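Local coordinates for protein uracil-DNA glycosylase (Nitratifractor salsuginis, PDB 5X3G) that belongs to the uracil-DNA glycosylase superfamily of alpha/beta proteins built round a central four-stranded parallel sheet, at residues G95-I100 with S150-L155; E157-S162 with M249-K254. All blocks are in the same frame, centred on the assembly; numbering follows the deposited sequence.

Contact 1 (G95-I100 with S150-L155); sequences GRVREI and SQMREL
The side chains of Gln151 and Glu99 run next to each other in the same direction, with the carboxamide and carboxylate planes turned 64° apart. Gln151 NE2 donates to Glu99 OE2 at 2.9 Å; the acceptor lies in the plane of the amide, whereas the donor stands above that of the carboxylate. The chi2 bend of Gln151 (-74°) turns CD toward the 95-100 loop; OE1 lies 3.3 Å from Arg98 O, two acceptors without a bond. Gln151 CB lies over one face of the Arg153 guanidinium, displaced from its centre. The backbones of Glu99 and Gln151 form a single beta bridge: Met152 N donates to Arg98 O at 2.8 Å, in the carbonyl plane, and Ile100 N to Ser150 O at 3.1 Å. The bridge ties the loop before strand 101-102 to the start of helix 152-161, where Gln151 is the N-cap. Glu154 OE1 accepts from Ser150 N and Gln151 N, the latter as the N3-to-N-cap half of a capping box. On the buried side, selenomethionine Met152 folds back at chi2 and chi3, bringing CE to 3.6 Å from Val97 CG1, while Ile100 CD1 reaches Met152 CB at 4.0 Å; Leu116 of helix 114-126 also touches Met152.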
loop_
_atom_site.group_PDB
_atom_site.type_symbol
_atom_site.label_atom_id
_atom_site.label_comp_id
_atom_site.label_asym_id
_atom_site.label_seq_id
_atom_site.Cartn_x
_atom_site.Cartn_y
_atom_site.Cartn_z
ATOM N N GLY A 95 -8.480 5.666 2.887
ATOM C CA GLY A 95 -8.599 6.869 3.690
ATOM C C GLY A 95 -9.994 7.159 4.209
ATOM O O GLY A 95 -10.139 8.047 5.056
ATOM N N ARG A 96 -11.019 6.457 3.717
ATOM C CA ARG A 96 -12.349 6.609 4.303
ATOM C C ARG A 96 -12.411 6.033 5.707
ATOM O O ARG A 96 -13.150 6.545 6.555
ATOM C CB ARG A 96 -13.412 5.930 3.439
ATOM C CG ARG A 96 -13.829 6.708 2.219
ATOM C CD ARG A 96 -14.996 6.041 1.511
ATOM N NE ARG A 96 -16.162 5.939 2.382
ATOM C CZ ARG A 96 -17.041 6.917 2.577
ATOM N NH1 ARG A 96 -16.890 8.080 1.959
ATOM N NH2 ARG A 96 -18.072 6.733 3.390
ATOM N N VAL A 97 -11.659 4.972 5.966
ATOM C CA VAL A 97 -11.727 4.278 7.244
ATOM C C VAL A 97 -10.932 5.059 8.277
ATOM O O VAL A 97 -9.776 5.431 8.043
ATOM C CB VAL A 97 -11.198 2.842 7.115
ATOM C CG1 VAL A 97 -11.376 2.106 8.426
ATOM C CG2 VAL A 97 -11.896 2.108 5.977
ATOM N N ARG A 98 -11.555 5.315 9.424
ATOM C CA ARG A 98 -10.848 5.878 10.562
ATOM C C ARG A 98 -10.877 4.876 11.707
ATOM O O ARG A 98 -9.885 4.181 11.954
ATOM C CB ARG A 98 -11.462 7.218 10.967
ATOM C CG ARG A 98 -11.088 8.350 10.021
ATOM C CD ARG A 98 -11.779 9.645 10.389
ATOM N NE ARG A 98 -13.225 9.556 10.208
ATOM C CZ ARG A 98 -14.057 10.580 10.347
ATOM N NH1 ARG A 98 -13.584 11.779 10.662
ATOM N NH2 ARG A 98 -15.360 10.411 10.165
ATOM N N GLU A 99 -12.013 4.772 12.391
ATOM C CA GLU A 99 -12.152 3.785 13.452
ATOM C C GLU A 99 -12.256 2.384 12.862
ATOM O O GLU A 99 -12.954 2.160 11.869
ATOM C CB GLU A 99 -13.381 4.086 14.313
ATOM C CG GLU A 99 -13.266 5.336 15.190
ATOM C CD GLU A 99 -13.252 6.621 14.388
ATOM O OE1 GLU A 99 -13.999 6.706 13.389
ATOM O OE2 GLU A 99 -12.493 7.545 14.748
ATOM N N ILE A 100 -11.549 1.437 13.479
ATOM C CA ILE A 100 -11.580 0.059 12.999
ATOM C C ILE A 100 -12.809 -0.670 13.523
ATOM O O ILE A 100 -13.476 -1.400 12.782
ATOM C CB ILE A 100 -10.284 -0.673 13.392
ATOM C CG1 ILE A 100 -9.065 0.006 12.763
ATOM C CG2 ILE A 100 -10.354 -2.144 12.991
ATOM C CD1 ILE A 100 -9.056 -0.026 11.251
ATOM N N SER A 150 -6.990 0.854 17.268
ATOM C CA SER A 150 -8.324 1.418 17.141
ATOM C C SER A 150 -8.508 2.259 15.888
ATOM O O SER A 150 -9.647 2.603 15.561
ATOM C CB SER A 150 -8.667 2.278 18.368
ATOM O OG SER A 150 -7.942 3.497 18.354
ATOM N N GLN A 151 -7.432 2.590 15.176
ATOM C CA GLN A 151 -7.486 3.512 14.052
ATOM C C GLN A 151 -6.762 2.916 12.851
ATOM O O GLN A 151 -5.738 2.244 12.998
ATOM C CB GLN A 151 -6.866 4.870 14.433
ATOM C CG GLN A 151 -7.701 5.672 15.423
ATOM C CD GLN A 151 -8.928 6.286 14.778
ATOM O OE1 GLN A 151 -8.857 6.833 13.678
ATOM N NE2 GLN A 151 -10.063 6.188 15.457
HETATM N N MSE A 152 -7.309 3.162 11.661
HETATM C CA MSE A 152 -6.690 2.725 10.409
HETATM C C MSE A 152 -5.303 3.341 10.244
HETATM O O MSE A 152 -4.394 2.717 9.684
HETATM C CB MSE A 152 -7.599 3.085 9.227
HETATM C CG MSE A 152 -6.977 2.965 7.853
HETATM SE SE MSE A 152 -6.600 1.119 7.365
HETATM C CE MSE A 152 -8.422 0.482 7.088
ATOM N N ARG A 153 -5.149 4.570 10.747
ATOM C CA ARG A 153 -3.830 5.194 10.789
ATOM C C ARG A 153 -2.818 4.288 11.478
ATOM O O ARG A 153 -1.678 4.153 11.017
ATOM C CB ARG A 153 -3.900 6.544 11.506
ATOM C CG ARG A 153 -2.597 7.335 11.443
ATOM C CD ARG A 153 -2.360 8.215 12.672
ATOM N NE ARG A 153 -3.583 8.581 13.383
ATOM C CZ ARG A 153 -3.840 8.251 14.646
ATOM N NH1 ARG A 153 -2.958 7.548 15.345
ATOM N NH2 ARG A 153 -4.978 8.629 15.214
ATOM N N GLU A 154 -3.224 3.648 12.579
ATOM C CA GLU A 154 -2.311 2.799 13.339
ATOM C C GLU A 154 -2.028 1.483 12.627
ATOM O O GLU A 154 -0.946 0.911 12.801
ATOM C CB GLU A 154 -2.883 2.536 14.731
ATOM C CG GLU A 154 -3.360 3.786 15.448
ATOM C CD GLU A 154 -4.045 3.475 16.762
ATOM O OE1 GLU A 154 -4.835 2.509 16.808
ATOM O OE2 GLU A 154 -3.791 4.194 17.752
ATOM N N LEU A 155 -2.985 0.974 11.846
ATOM C CA LEU A 155 -2.711 -0.199 11.020
ATOM C C LEU A 155 -1.691 0.127 9.935
ATOM O O LEU A 155 -0.770 -0.660 9.681
ATOM C CB LEU A 155 -4.010 -0.724 10.404
ATOM C CG LEU A 155 -3.923 -1.853 9.371
ATOM C CD1 LEU A 155 -3.187 -3.051 9.947
ATOM C CD2 LEU A 155 -5.311 -2.258 8.894
#

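Contact 2 (E157-S162 with M249-K254); sequences ENFERS and MDLLLK
Leu251, Asn158 and Ser162 carry most of this buried contact between the last turns of helix 152-161 and the loop that follows helix 240-246. Leu251 crosses the Phe159 side chain at about a right angle and divides its two methyls: CD2 lies over one face of the ring, off-centre and 4.3 Å from the centroid in a CH-pi contact, while CD1 meets CE1 at 3.6 Å. Val164 and Leu166 of strand 164-168 also touch Phe159. Asn158 grips the backbone of Leu251 with its amide. Chi1 of -73° sets Asn158 CG anti to its own carbonyl carbon; from there ND2 donates to Leu251 O at 2.7 Å, nearly straight at 173° and within the amide plane, although it stands above the plane of the carbonyl it meets. A weak second bond runs from ND2 to Leu253 O, so one amide nitrogen meets the carbonyls of the second and fourth residues of the type I turn Asp250-Leu253. Toward the helix end, Ser162 OG packs 3.5 Å from Met249 CB, and Ser162 CB lies 3.9 Å from SE of selenomethionine Met249. A water joins Ser162 OG at 2.6 Å and donates to Asn158 O and Met249 O. The amide and the water thus supply donors to loop carbonyls, Met249 O having a further donor in Arg255, and tie the loop to the helix by directional bonds as well as by apolar packing.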
loop_
_atom_site.group_PDB
_atom_site.type_symbol
_atom_site.label_atom_id
_atom_site.label_comp_id
_atom_site.label_asym_id
_atom_site.label_seq_id
_atom_site.Cartn_x
_atom_site.Cartn_y
_atom_site.Cartn_z
ATOM N N GLU A 157 0.574 2.523 10.200
ATOM C CA GLU A 157 1.820 2.678 10.945
ATOM C C GLU A 157 2.433 1.328 11.291
ATOM O O GLU A 157 3.658 1.180 11.294
ATOM C CB GLU A 157 1.572 3.488 12.218
ATOM C CG GLU A 157 1.279 4.958 11.978
ATOM C CD GLU A 157 0.858 5.678 13.244
ATOM O OE1 GLU A 157 0.391 5.007 14.190
ATOM O OE2 GLU A 157 0.993 6.919 13.295
ATOM N N ASN A 158 1.597 0.331 11.589
ATOM C CA ASN A 158 2.116 -0.996 11.902
ATOM C C ASN A 158 2.645 -1.701 10.659
ATOM O O ASN A 158 3.621 -2.455 10.750
ATOM C CB ASN A 158 1.039 -1.847 12.574
ATOM C CG ASN A 158 0.761 -1.418 14.001
ATOM O OD1 ASN A 158 1.516 -0.641 14.592
ATOM N ND2 ASN A 158 -0.319 -1.939 14.570
ATOM N N PHE A 159 2.009 -1.494 9.502
ATOM C CA PHE A 159 2.614 -1.928 8.247
ATOM C C PHE A 159 4.025 -1.377 8.116
ATOM O O PHE A 159 4.967 -2.107 7.788
ATOM C CB PHE A 159 1.774 -1.474 7.052
ATOM C CG PHE A 159 0.707 -2.443 6.643
ATOM C CD1 PHE A 159 1.037 -3.696 6.156
ATOM C CD2 PHE A 159 -0.628 -2.082 6.705
ATOM C CE1 PHE A 159 0.051 -4.581 5.765
ATOM C CE2 PHE A 159 -1.615 -2.959 6.315
ATOM C CZ PHE A 159 -1.276 -4.214 5.841
ATOM N N GLU A 160 4.185 -0.075 8.373
ATOM C CA GLU A 160 5.503 0.531 8.214
ATOM C C GLU A 160 6.490 0.040 9.270
ATOM O O GLU A 160 7.680 -0.119 8.973
ATOM C CB GLU A 160 5.381 2.053 8.237
ATOM C CG GLU A 160 4.639 2.591 7.021
ATOM C CD GLU A 160 4.477 4.094 7.034
ATOM O OE1 GLU A 160 4.157 4.647 8.107
ATOM O OE2 GLU A 160 4.665 4.720 5.968
ATOM N N ARG A 161 6.021 -0.218 10.496
ATOM C CA ARG A 161 6.891 -0.799 11.516
ATOM C C ARG A 161 7.444 -2.142 11.071
ATOM O O ARG A 161 8.587 -2.483 11.396
ATOM C CB ARG A 161 6.138 -0.964 12.837
ATOM C CG ARG A 161 5.915 0.312 13.628
ATOM C CD ARG A 161 5.336 -0.022 14.993
ATOM N NE ARG A 161 5.313 1.121 15.900
ATOM C CZ ARG A 161 4.308 1.984 15.987
ATOM N NH1 ARG A 161 3.242 1.838 15.213
ATOM N NH2 ARG A 161 4.368 2.992 16.846
ATOM N N SER A 162 6.650 -2.914 10.333
ATOM C CA SER A 162 7.075 -4.198 9.803
ATOM C C SER A 162 7.853 -4.067 8.500
ATOM O O SER A 162 8.168 -5.087 7.880
ATOM C CB SER A 162 5.859 -5.106 9.605
ATOM O OG SER A 162 5.234 -5.378 10.852
HETATM N N MSE A 249 3.678 -10.214 11.819
HETATM C CA MSE A 249 3.647 -8.763 11.832
HETATM C C MSE A 249 2.758 -8.223 12.938
HETATM O O MSE A 249 2.951 -7.095 13.395
HETATM C CB MSE A 249 3.178 -8.245 10.481
HETATM C CG MSE A 249 4.029 -8.702 9.323
HETATM SE SE MSE A 249 3.548 -7.678 7.733
HETATM C CE MSE A 249 4.195 -8.878 6.343
ATOM N N ASP A 250 1.807 -9.053 13.362
ATOM C CA ASP A 250 0.761 -8.697 14.322
ATOM C C ASP A 250 0.297 -7.258 14.106
ATOM O O ASP A 250 0.408 -6.393 14.976
ATOM C CB ASP A 250 1.227 -8.913 15.762
ATOM C CG ASP A 250 0.064 -9.092 16.727
ATOM O OD1 ASP A 250 -1.100 -8.902 16.311
ATOM O OD2 ASP A 250 0.314 -9.420 17.906
ATOM N N LEU A 251 -0.234 -7.025 12.903
ATOM C CA LEU A 251 -0.542 -5.674 12.446
ATOM C C LEU A 251 -1.644 -5.003 13.255
ATOM O O LEU A 251 -1.755 -3.772 13.217
ATOM C CB LEU A 251 -0.929 -5.713 10.969
ATOM C CG LEU A 251 0.210 -6.141 10.038
ATOM C CD1 LEU A 251 -0.324 -6.574 8.684
ATOM C CD2 LEU A 251 1.219 -5.010 9.885
ATOM N N LEU A 252 -2.454 -5.766 13.983
ATOM C CA LEU A 252 -3.538 -5.194 14.768
ATOM C C LEU A 252 -3.153 -4.935 16.218
ATOM O O LEU A 252 -3.975 -4.418 16.976
ATOM C CB LEU A 252 -4.771 -6.100 14.710
ATOM C CG LEU A 252 -5.376 -6.314 13.319
ATOM C CD1 LEU A 252 -6.632 -7.138 13.411
ATOM C CD2 LEU A 252 -5.664 -4.989 12.631
ATOM N N LEU A 253 -1.929 -5.266 16.618
ATOM C CA LEU A 253 -1.475 -4.980 17.973
ATOM C C LEU A 253 -1.110 -3.506 18.095
ATOM O O LEU A 253 -0.335 -2.982 17.288
ATOM C CB LEU A 253 -0.273 -5.856 18.328
ATOM C CG LEU A 253 0.380 -5.624 19.691
ATOM C CD1 LEU A 253 -0.492 -6.166 20.814
ATOM C CD2 LEU A 253 1.776 -6.237 19.734
ATOM N N LYS A 254 -1.673 -2.839 19.100
ATOM C CA LYS A 254 -1.375 -1.435 19.335
ATOM C C LYS A 254 0.022 -1.287 19.924
ATOM O O LYS A 254 0.335 -1.884 20.959
ATOM C CB LYS A 254 -2.413 -0.819 20.272
HETATM O O HOH W 1 3.743 -4.421 12.749
#

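Overall arrangement
Both contacts are built on helix 152-161: contact 1 attaches its N-terminal end to the loop 95-100, and contact 2 its C-terminal end to the loop 249-254. Their centres are about 12 Å apart, and the two meet directly through Leu155, whose CD1 lies 3.6 Å from Leu251 CB and 4.1 Å from Leu252 CD2. Helix 114-126 is a shared neighbour, touching Ile100 and Met152 in the first and Leu251 and Leu252 in the second. In sequence contact 1 is complete before the first segment of contact 2 begins. From the end of the helix the chain passes to 164-168, an outermost strand of the parallel sheet.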